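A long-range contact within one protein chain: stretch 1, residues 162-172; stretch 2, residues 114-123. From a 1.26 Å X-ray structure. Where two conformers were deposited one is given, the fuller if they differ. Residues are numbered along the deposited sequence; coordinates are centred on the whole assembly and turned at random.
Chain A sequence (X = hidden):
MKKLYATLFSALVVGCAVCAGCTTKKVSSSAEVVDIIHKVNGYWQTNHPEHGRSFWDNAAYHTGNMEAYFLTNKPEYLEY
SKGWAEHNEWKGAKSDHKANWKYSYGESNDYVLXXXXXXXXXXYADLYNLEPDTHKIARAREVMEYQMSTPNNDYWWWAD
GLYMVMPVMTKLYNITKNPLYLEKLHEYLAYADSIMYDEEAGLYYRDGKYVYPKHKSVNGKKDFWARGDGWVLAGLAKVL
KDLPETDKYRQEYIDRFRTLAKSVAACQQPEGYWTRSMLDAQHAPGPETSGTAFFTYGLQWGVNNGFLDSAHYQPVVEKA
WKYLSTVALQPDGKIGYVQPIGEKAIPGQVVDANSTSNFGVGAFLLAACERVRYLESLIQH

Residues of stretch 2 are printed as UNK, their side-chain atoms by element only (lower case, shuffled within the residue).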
ATOM      1  N   LEU A 162       2.616   4.196   6.789  1.00  7.75           N
ATOM      2  CA  LEU A 162       1.936   3.079   7.371  1.00  7.39           C
ATOM      3  C   LEU A 162       1.949   1.862   6.458  1.00  7.88           C
ATOM      4  O   LEU A 162       2.211   0.741   6.914  1.00  8.64           O
ATOM      5  CB  LEU A 162       0.545   3.498   7.816  1.00  7.09           C
ATOM      6  CG  LEU A 162       0.530   4.587   8.903  1.00  8.29           C
ATOM      7  CD1 LEU A 162      -0.886   4.840   9.335  1.00 10.03           C
ATOM      8  CD2 LEU A 162       1.399   4.271  10.092  1.00  9.34           C
ATOM      9  N   TYR A 163       1.682   2.037   5.162  1.00  6.51           N
ATOM     10  CA  TYR A 163       1.855   0.891   4.250  1.00  6.34           C
ATOM     11  C   TYR A 163       3.298   0.459   4.155  1.00  6.71           C
ATOM     12  O   TYR A 163       3.613  -0.719   4.057  1.00  7.29           O
ATOM     13  CB  TYR A 163       1.369   1.229   2.844  1.00  6.80           C
ATOM     14  CG  TYR A 163       1.416   0.071   1.854  1.00  7.19           C
ATOM     15  CD1 TYR A 163       0.379  -0.807   1.767  1.00  8.48           C
ATOM     16  CD2 TYR A 163       2.516  -0.159   1.060  1.00  7.95           C
ATOM     17  CE1 TYR A 163       0.405  -1.846   0.885  1.00  9.34           C
ATOM     18  CE2 TYR A 163       2.575  -1.222   0.178  1.00  8.16           C
ATOM     19  CZ  TYR A 163       1.521  -2.061   0.078  1.00  8.17           C
ATOM     20  OH  TYR A 163       1.514  -3.134  -0.765  1.00 10.26           O
ATOM     21  N   MET A 164       4.209   1.432   4.145  1.00  6.64           N
ATOM     22  CA  MET A 164       5.620   1.118   3.897  0.75  7.45           C
ATOM     23  C   MET A 164       6.175   0.240   4.999  1.00  6.97           C
ATOM     24  O   MET A 164       6.953  -0.669   4.708  1.00  7.91           O
ATOM     25  CB  MET A 164       6.486   2.379   3.802  0.75  8.63           C
ATOM     26  CG  MET A 164       6.106   3.401   2.765  0.75  9.98           C
ATOM     27  SD  MET A 164       5.784   2.742   1.152  0.75  8.61           S
ATOM     28  CE  MET A 164       4.899   4.083   0.362  0.75 14.11           C
ATOM     29  N   VAL A 165       5.789   0.502   6.257  1.00  6.37           N
ATOM     30  CA  VAL A 165       6.489  -0.090   7.377  1.00  6.56           C
ATOM     31  C   VAL A 165       5.638  -1.006   8.242  1.00  6.79           C
ATOM     32  O   VAL A 165       6.175  -1.957   8.808  1.00  7.28           O
ATOM     33  CB  VAL A 165       7.253   0.930   8.251  1.00  7.19           C
ATOM     34  CG1 VAL A 165       8.327   0.242   9.063  1.00  7.82           C
ATOM     35  CG2 VAL A 165       7.888   2.004   7.403  1.00  7.46           C
ATOM     36  N   MET A 166       4.332  -0.793   8.374  1.00  7.00           N
ATOM     37  CA  MET A 166       3.585  -1.691   9.261  1.00  7.06           C
ATOM     38  C   MET A 166       3.770  -3.142   8.890  1.00  7.45           C
ATOM     39  O   MET A 166       3.993  -3.952   9.775  1.00  8.12           O
ATOM     40  CB  MET A 166       2.111  -1.352   9.332  1.00  8.35           C
ATOM     41  CG  MET A 166       1.796  -0.019   9.974  1.00  9.63           C
ATOM     42  SD  MET A 166       0.063   0.235  10.365  1.00  9.79           S
ATOM     43  CE  MET A 166      -0.703  -0.052   8.786  1.00 11.24           C
ATOM     44  N   PRO A 167       3.684  -3.511   7.597  1.00  7.13           N
ATOM     45  CA  PRO A 167       3.858  -4.933   7.249  1.00  8.07           C
ATOM     46  C   PRO A 167       5.272  -5.448   7.424  1.00  8.40           C
ATOM     47  O   PRO A 167       5.468  -6.664   7.560  1.00  9.38           O
ATOM     48  CB  PRO A 167       3.388  -5.016   5.789  1.00  8.57           C
ATOM     49  CG  PRO A 167       2.591  -3.738   5.591  1.00  7.84           C
ATOM     50  CD  PRO A 167       3.314  -2.726   6.415  1.00  7.23           C
ATOM     51  N   VAL A 168       6.266  -4.567   7.487  1.00  7.42           N
ATOM     52  CA  VAL A 168       7.614  -4.979   7.864  1.00  8.46           C
ATOM     53  C   VAL A 168       7.608  -5.539   9.272  1.00  8.06           C
ATOM     54  O   VAL A 168       8.241  -6.548   9.566  1.00  8.45           O
ATOM     55  CB  VAL A 168       8.615  -3.808   7.766  1.00  9.20           C
ATOM     56  CG1 VAL A 168      10.001  -4.212   8.304  1.00 10.42           C
ATOM     57  CG2 VAL A 168       8.774  -3.345   6.329  1.00  8.80           C
ATOM     58  N   MET A 169       6.869  -4.871  10.147  1.00  8.04           N
ATOM     59  CA  MET A 169       6.828  -5.275  11.559  1.00  8.85           C
ATOM     60  C   MET A 169       6.212  -6.646  11.725  1.00  8.63           C
ATOM     61  O   MET A 169       6.730  -7.503  12.447  1.00  9.12           O
ATOM     62  CB  MET A 169       6.087  -4.242  12.399  1.00  9.89           C
ATOM     63  CG  MET A 169       6.563  -2.797  12.229  1.00 11.40           C
ATOM     64  SD  MET A 169       8.299  -2.504  12.581  1.00 11.96           S
ATOM     65  CE  MET A 169       8.217  -2.217  14.346  1.00 13.37           C
ATOM     66  N   THR A 170       5.096  -6.878  11.031  1.00  8.09           N
ATOM     67  CA  THR A 170       4.425  -8.168  11.141  1.00  8.60           C
ATOM     68  C   THR A 170       5.235  -9.268  10.445  1.00  8.36           C
ATOM     69  O   THR A 170       5.306 -10.398  10.955  1.00 10.02           O
ATOM     70  CB  THR A 170       2.990  -8.092  10.613  1.00 10.00           C
ATOM     71  OG1 THR A 170       2.967  -7.467   9.339  1.00 11.48           O
ATOM     72  CG2 THR A 170       2.085  -7.299  11.524  1.00 13.06           C
ATOM     73  N   LYS A 171       5.821  -9.003   9.275  1.00  8.26           N
ATOM     74  CA  LYS A 171       6.604 -10.028   8.564  1.00  8.36           C
ATOM     75  C   LYS A 171       7.820 -10.402   9.388  1.00  9.16           C
ATOM     76  O   LYS A 171       8.152 -11.584   9.516  1.00 10.27           O
ATOM     77  CB  LYS A 171       6.965  -9.549   7.182  1.00 10.01           C
ATOM     78  CG  LYS A 171       5.776  -9.496   6.241  1.00 10.92           C
ATOM     79  CD  LYS A 171       6.165  -8.858   4.909  1.00 12.80           C
ATOM     80  CE  LYS A 171       4.982  -8.622   4.011  1.00 14.93           C
ATOM     81  NZ  LYS A 171       4.451  -9.875   3.432  1.00 16.16           N
ATOM     82  N   LEU A 172       8.503  -9.412   9.963  1.00  8.54           N
ATOM     83  CA  LEU A 172       9.678  -9.739  10.754  1.00  9.53           C
ATOM     84  C   LEU A 172       9.326 -10.411  12.067  1.00  9.19           C
ATOM     85  O   LEU A 172      10.082 -11.249  12.531  1.00 10.67           O
ATOM     86  CB  LEU A 172      10.591  -8.521  10.954  1.00  9.41           C
ATOM     87  CG  LEU A 172      11.303  -8.038   9.663  1.00 11.25           C
ATOM     88  CD1 LEU A 172      12.068  -6.770  10.017  1.00 11.22           C
ATOM     89  CD2 LEU A 172      12.270  -9.078   9.115  1.00 14.05           C
ATOM     90  N   UNK A 114      14.075   6.155   7.342  1.00  7.43           N
ATOM     91  CA  UNK A 114      12.915   6.670   6.644  1.00  7.18           C
ATOM     92  C   UNK A 114      12.161   5.503   6.038  1.00  7.18           C
ATOM     93  O   UNK A 114      12.726   4.729   5.264  1.00  7.47           O
ATOM     94  c   UNK A 114      10.350   9.522   3.234  1.00 10.45           C
ATOM     95  c   UNK A 114      11.552   9.174   2.662  1.00  8.95           C
ATOM     96  c   UNK A 114      12.305   8.289   4.756  1.00  7.88           C
ATOM     97  c   UNK A 114      11.079   8.679   5.322  1.00  9.07           C
ATOM     98  c   UNK A 114      13.401   7.626   5.556  1.00  8.17           C
ATOM     99  c   UNK A 114      12.523   8.564   3.418  1.00  7.78           C
ATOM    100  c   UNK A 114      10.120   9.305   4.563  1.00  9.54           C
ATOM    101  N   UNK A 115      10.872   5.366   6.365  1.00  6.93           N
ATOM    102  CA  UNK A 115      10.095   4.243   5.917  1.00  6.53           C
ATOM    103  C   UNK A 115      10.043   4.038   4.435  1.00  6.38           C
ATOM    104  O   UNK A 115       9.874   2.879   3.987  1.00  7.52           O
ATOM    105  N   UNK A 116      10.206   5.097   3.638  1.00  7.57           N
ATOM    106  CA  UNK A 116      10.300   4.889   2.195  1.00  8.56           C
ATOM    107  C   UNK A 116      11.491   4.021   1.762  1.00  7.66           C
ATOM    108  O   UNK A 116      11.464   3.459   0.665  1.00  9.38           O
ATOM    109  o   UNK A 116       8.949   8.020   0.777  1.00 13.33           O
ATOM    110  c   UNK A 116      10.328   6.229   1.462  1.00 10.09           C
ATOM    111  c   UNK A 116       8.960   6.888   1.320  1.00 11.80           C
ATOM    112  o   UNK A 116       7.950   6.270   1.672  1.00 13.16           O
ATOM    113  N   UNK A 117      12.502   3.897   2.628  1.00  7.55           N
ATOM    114  CA  UNK A 117      13.641   3.016   2.422  1.00  7.33           C
ATOM    115  C   UNK A 117      13.544   1.727   3.197  1.00  6.98           C
ATOM    116  O   UNK A 117      14.541   0.972   3.291  1.00  8.58           O
ATOM    117  c   UNK A 117      16.939   5.220  -0.814  1.00 11.62           C
ATOM    118  c   UNK A 117      16.028   5.583   1.365  1.00 10.09           C
ATOM    119  c   UNK A 117      16.681   6.066   0.250  1.00 11.64           C
ATOM    120  c   UNK A 117      15.629   4.261   1.421  1.00  8.11           C
ATOM    121  c   UNK A 117      16.545   3.901  -0.786  1.00 10.48           C
ATOM    122  c   UNK A 117      14.973   3.744   2.662  1.00  8.62           C
ATOM    123  o   UNK A 117      17.547   5.723  -1.937  1.00 15.08           O
ATOM    124  c   UNK A 117      15.889   3.417   0.343  1.00  8.63           C
ATOM    125  N   UNK A 118      12.362   1.428   3.730  1.00  6.52           N
ATOM    126  CA  UNK A 118      12.132   0.202   4.470  1.00  6.71           C
ATOM    127  C   UNK A 118      11.077  -0.707   3.867  1.00  6.68           C
ATOM    128  O   UNK A 118      11.019  -1.881   4.200  1.00  7.38           O
ATOM    129  o   UNK A 118      11.277   1.888   8.306  1.00  9.00           O
ATOM    130  c   UNK A 118      11.777   0.556   5.911  1.00  7.02           C
ATOM    131  c   UNK A 118      12.463   1.779   8.006  1.00  6.85           C
ATOM    132  n   UNK A 118      13.452   2.083   8.865  1.00  7.93           N
ATOM    133  c   UNK A 118      12.866   1.342   6.632  1.00  6.83           C
ATOM    134  N   UNK A 119      10.243  -0.175   2.966  1.00  6.27           N
ATOM    135  CA  UNK A 119       9.265  -1.034   2.325  1.00  6.96           C
ATOM    136  C   UNK A 119       9.925  -2.152   1.550  1.00  6.37           C
ATOM    137  O   UNK A 119       9.355  -3.250   1.439  1.00  7.35           O
ATOM    138  c   UNK A 119       8.251  -0.235   1.482  1.00  6.64           C
ATOM    139  c   UNK A 119       7.417  -1.165   0.562  1.00  7.16           C
ATOM    140  c   UNK A 119       6.228  -0.495  -0.121  1.00  7.65           C
ATOM    141  c   UNK A 119       8.902   0.874   0.680  1.00  6.68           C
ATOM    142  N   UNK A 120      11.130  -1.940   1.020  1.00  6.29           N
ATOM    143  CA  UNK A 120      11.850  -3.043   0.372  1.00  7.10           C
ATOM    144  C   UNK A 120      11.966  -4.285   1.274  1.00  7.30           C
ATOM    145  O   UNK A 120      11.986  -5.397   0.775  1.00  7.81           O
ATOM    146  s   UNK A 120      14.331  -1.978   1.188  1.00  9.20           S
ATOM    147  c   UNK A 120      13.222  -2.560  -0.096  1.00  7.76           C
ATOM    148  N   UNK A 121      12.061  -4.076   2.586  1.00  6.83           N
ATOM    149  CA  UNK A 121      12.164  -5.182   3.513  1.00  6.99           C
ATOM    150  C   UNK A 121      10.971  -6.116   3.444  1.00  7.02           C
ATOM    151  O   UNK A 121      11.113  -7.294   3.791  1.00  7.98           O
ATOM    152  c   UNK A 121      14.623  -3.707   4.412  1.00  8.85           C
ATOM    153  c   UNK A 121      13.510  -3.750   5.229  1.00  7.97           C
ATOM    154  c   UNK A 121      12.336  -4.684   4.963  1.00  6.90           C
ATOM    155  c   UNK A 121      15.665  -2.100   5.871  1.00  9.49           C
ATOM    156  c   UNK A 121      15.701  -2.873   4.723  1.00  9.60           C
ATOM    157  c   UNK A 121      14.563  -2.152   6.702  1.00  8.31           C
ATOM    158  c   UNK A 121      13.510  -2.959   6.389  1.00  7.35           C
ATOM    159  N   UNK A 122       9.796  -5.606   3.035  1.00  7.00           N
ATOM    160  CA  UNK A 122       8.643  -6.496   2.867  1.00  6.93           C
ATOM    161  C   UNK A 122       8.933  -7.592   1.853  1.00  7.23           C
ATOM    162  O   UNK A 122       8.607  -8.772   2.051  1.00  8.65           O
ATOM    163  o   UNK A 122       4.742  -4.720   2.472  1.00  9.10           O
ATOM    164  c   UNK A 122       5.629  -4.041   3.027  1.00  8.34           C
ATOM    165  n   UNK A 122       5.450  -2.762   3.349  1.00  8.61           N
ATOM    166  c   UNK A 122       7.404  -5.735   2.428  1.00  6.94           C
ATOM    167  c   UNK A 122       6.946  -4.681   3.418  1.00  7.60           C
ATOM    168  N   UNK A 123       9.506  -7.181   0.728  1.00  7.13           N
ATOM    169  CA  UNK A 123       9.856  -8.129  -0.331  1.00  7.54           C
ATOM    170  C   UNK A 123      11.018  -9.019   0.079  1.00  7.44           C
ATOM    171  O   UNK A 123      10.995 -10.222  -0.175  1.00  7.89           O
ATOM    172  c   UNK A 123      10.090  -7.383  -1.650  1.00  8.80           C
ATOM    173  c   UNK A 123      10.546  -8.305  -2.737  1.00  8.89           C
ATOM    174  o   UNK A 123       8.837  -6.797  -2.060  1.00 10.09           O
TER

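Position 114 carries one carbon followed by a ring of six carbons with no heteroatom, which makes it F114. Its CA-to-CB bond points away from stretch 1, and its side chain comes no closer than 7.4 Å, so it is buried without taking part in the contact, which sets no demand on this side chain.

Position 115 has no side-chain atoms and is therefore G115. A CB here would point toward the helix and lie 2.7 Å from V165 CG2, a clash. Without one, V165 CG2 packs 3.5 Å from G115 CA, and M164 CB lies 3.4 Å from G115 O.

At position 116 there are two carbons, the second bearing two oxygens: a short carboxylate, D116. Although the CA-to-CB bond points away, the carboxylate end comes nearer, and OD1 of D116 lies 3.6 Å from M164 CG.

Position 117 shows one carbon and a six-carbon ring bearing an oxygen, so it is Y117. Its CA-to-CB bond points away from stretch 1; it stays out of the contact, and its hydroxyl is hydrogen-bonded elsewhere in the structure.

Position 118 has three carbons, the third carrying an oxygen and a nitrogen. Such a chain fits Q118, whose CA-to-CB bond points toward stretch 1; OE1 of Q118 lies 3.5 Å from V165 CG1. Its NE2 is hydrogen-bonded to a residue just outside the stretches, so a polar end can sit in this buried place. Its backbone also contributes, for V168 CG2 sits 3.4 Å from Q118 O.

Four carbons, forked at the first with one arm two carbons long, identify position 119 as I119. The long arm suits an apolar pocket: its CD1 is 3.5 Å from M164 SD and 3.7 Å from Y163 CE2, lying at the edge of the tyrosine ring, near its plane. The backbone comes closer still, with I119 CA 3.3 Å from M164 O in a CA-H...O contact.

Position 120 has one carbon and one sulfur, C120. Its CA-to-CB bond points away from stretch 1, and the contact asks nothing of its side chain.

Position 121 bears one carbon and an unsubstituted six-carbon ring, F121. Its CA-to-CB bond points toward stretch 1, bringing CB to 4.0 Å from V168 CG2, while V168 CG1 lies at the ring's edge, near its plane.

Position 122 again has three carbons ending in an oxygen and a nitrogen, and the nitrogen approaches two backbone carbonyls. An amide NH2 can donate to both, as expected of Q122: NE2 of Q122 donates hydrogen bonds to Y163 O at 2.8 Å and to M164 O at 2.9 Å. Its aliphatic part is also used, with CG 3.7 Å from V168 CG2.

Position 123 has one carbon carrying an oxygen and a carbon, hence T123. Its CA-to-CB bond points away, and the contact leaves this side chain unconstrained.

The helix of stretch 1 is kinked, leaving the carbonyls of Y163 and M164 without their usual helical partners. P167 has no NH to give Y163 O, and V168 N bonds weakly to V165 O instead of M164 O. Both carbonyls accept hydrogen bonds from NE2 of Q122, whose side chain sits as a knob among Y163, P167, V168 and K171. Around this polar centre, I119 and F121 supply apolar packing, while G115 permits close approach.

Stretch 2 114-123: FGDYQICFQT
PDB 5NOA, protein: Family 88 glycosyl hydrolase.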